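Local coordinates for periplasmic protein (Legionella pneumophila subsp. pneumophila, PDB 4FGQ) that probably acts as a calcium-dependent cysteine protease of the bacterial transglutaminase-like family in the periplasm, at residues A[48-53]-A[95-100]. Residues are numbered along the deposited sequence; the frame is centred on the assembly and turned at random.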
# COMPACT_ATOMS: atom_id res chain seq x y z
N GLU A 48 7.34 1.26 9.82
CA GLU A 48 7.41 -0.10 10.35
C GLU A 48 6.06 -0.65 10.80
O GLU A 48 5.71 -1.79 10.51
CB GLU A 48 8.41 -0.16 11.50
CG GLU A 48 9.85 -0.06 11.06
CD GLU A 48 10.81 -0.10 12.22
OE1 GLU A 48 10.36 -0.02 13.39
OE2 GLU A 48 12.04 -0.18 11.96
N LYS A 49 5.30 0.18 11.49
CA LYS A 49 4.04 -0.29 12.05
C LYS A 49 2.91 -0.38 11.02
O LYS A 49 2.08 -1.28 11.09
CB LYS A 49 3.65 0.53 13.29
CG LYS A 49 4.59 0.27 14.46
CD LYS A 49 4.18 1.01 15.72
CE LYS A 49 5.17 0.73 16.85
NZ LYS A 49 4.84 1.47 18.11
N VAL A 50 2.88 0.52 10.03
CA VAL A 50 1.92 0.35 8.95
C VAL A 50 2.27 -0.91 8.17
O VAL A 50 1.40 -1.73 7.82
CB VAL A 50 1.88 1.58 8.02
CG1 VAL A 50 0.98 1.31 6.80
CG2 VAL A 50 1.36 2.78 8.80
N ASN A 51 3.57 -1.10 7.92
CA ASN A 51 4.03 -2.29 7.20
C ASN A 51 3.62 -3.58 7.92
O ASN A 51 3.00 -4.47 7.32
CB ASN A 51 5.54 -2.23 7.00
CG ASN A 51 6.03 -3.14 5.89
OD1 ASN A 51 5.44 -3.19 4.80
ND2 ASN A 51 7.13 -3.85 6.15
N SER A 52 3.96 -3.67 9.20
CA SER A 52 3.70 -4.89 9.97
C SER A 52 2.21 -5.13 10.22
O SER A 52 1.74 -6.29 10.23
CB SER A 52 4.50 -4.90 11.28
OG SER A 52 4.08 -3.88 12.18
N PHE A 53 1.45 -4.05 10.41
CA PHE A 53 0.00 -4.18 10.62
C PHE A 53 -0.62 -4.85 9.41
O PHE A 53 -1.37 -5.82 9.55
CB PHE A 53 -0.67 -2.81 10.83
CG PHE A 53 -2.16 -2.90 11.08
CD1 PHE A 53 -2.65 -3.19 12.33
CD2 PHE A 53 -3.06 -2.69 10.04
CE1 PHE A 53 -4.03 -3.28 12.56
CE2 PHE A 53 -4.43 -2.78 10.26
CZ PHE A 53 -4.91 -3.07 11.51
N PHE A 95 -2.04 4.57 1.38
CA PHE A 95 -3.06 5.49 1.87
C PHE A 95 -2.99 5.67 3.39
O PHE A 95 -3.23 6.76 3.91
CB PHE A 95 -4.46 5.07 1.42
CG PHE A 95 -4.76 5.47 0.00
CD1 PHE A 95 -4.91 6.81 -0.33
CD2 PHE A 95 -4.88 4.51 -0.99
CE1 PHE A 95 -5.18 7.20 -1.64
CE2 PHE A 95 -5.15 4.88 -2.31
CZ PHE A 95 -5.30 6.23 -2.63
N THR A 96 -2.63 4.61 4.09
CA THR A 96 -2.58 4.68 5.54
C THR A 96 -1.40 5.55 5.99
O THR A 96 -1.54 6.35 6.90
CB THR A 96 -2.47 3.28 6.15
OG1 THR A 96 -3.62 2.52 5.76
CG2 THR A 96 -2.43 3.35 7.67
N LEU A 97 -0.26 5.40 5.31
CA LEU A 97 0.90 6.24 5.63
C LEU A 97 0.63 7.72 5.36
O LEU A 97 1.05 8.58 6.13
CB LEU A 97 2.15 5.75 4.90
CG LEU A 97 2.74 4.52 5.63
CD1 LEU A 97 3.63 3.72 4.69
CD2 LEU A 97 3.54 4.96 6.89
N VAL A 98 -0.07 8.02 4.27
CA VAL A 98 -0.46 9.40 3.99
C VAL A 98 -1.36 9.91 5.12
O VAL A 98 -1.19 11.03 5.61
CB VAL A 98 -1.15 9.53 2.61
CG1 VAL A 98 -1.78 10.91 2.45
CG2 VAL A 98 -0.15 9.24 1.49
N ALA A 99 -2.27 9.05 5.58
CA ALA A 99 -3.19 9.41 6.66
C ALA A 99 -2.49 9.73 7.99
O ALA A 99 -2.99 10.54 8.76
CB ALA A 99 -4.25 8.32 6.87
N VAL A 100 -1.36 9.08 8.27
CA VAL A 100 -0.70 9.32 9.55
C VAL A 100 0.29 10.47 9.46
O VAL A 100 0.84 10.91 10.48
CB VAL A 100 -0.01 8.06 10.15
CG1 VAL A 100 -0.98 6.88 10.22
CG2 VAL A 100 1.22 7.69 9.37
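Thr96 and Leu97, neighbours on helix 86-100, close on a single residue of helix 43-55, the buried Val50. Thr96 comes first and offers it carbon rather than oxygen. Its methyl CG2 lies 4.0 Å from CG2 of Val50, the two side chains lying alongside and running opposite ways, while CB of Thr96 rests against CG1 of Val50, also at 4.0 Å. A chi1 of -60° sets OG1 beside the backbone N, hydrogen-bonded to O of Ile92 and NE1 of Trp31, and leaves CG2 anti to that N, facing Val50. Threonine thus suits a buried place that asks for both a methyl and a polar partner.

Leu97 gives the closer contact. Although its CB does not point straight at the other helix, the longer side chain bends back, bringing CD2 to 3.6 Å from CG2 of Val50 and CG to 3.8 Å from CG1. Both prongs of the valine are therefore engaged, and its branching at CB, stiff and compact, fits where CA of Val50 stands 6.8 Å from CA of Leu97. No hydrogen bond crosses the interface; the two segments together bury 153 Å², and the touching atoms are carbons.

This buried helix-helix contact lies within the bacterial transglutaminase-like cysteine proteinase region, with the Thr96 side chain about 12 Å from that of Asp88, a calcium-site residue on the same helix with no calcium bound in this chain. Helix 22-38 covers one flank, through Leu38 on Val50 and Ile35 on Thr96, while strand 135-137 of the antiparallel sheet reaches Leu97 through Leu137.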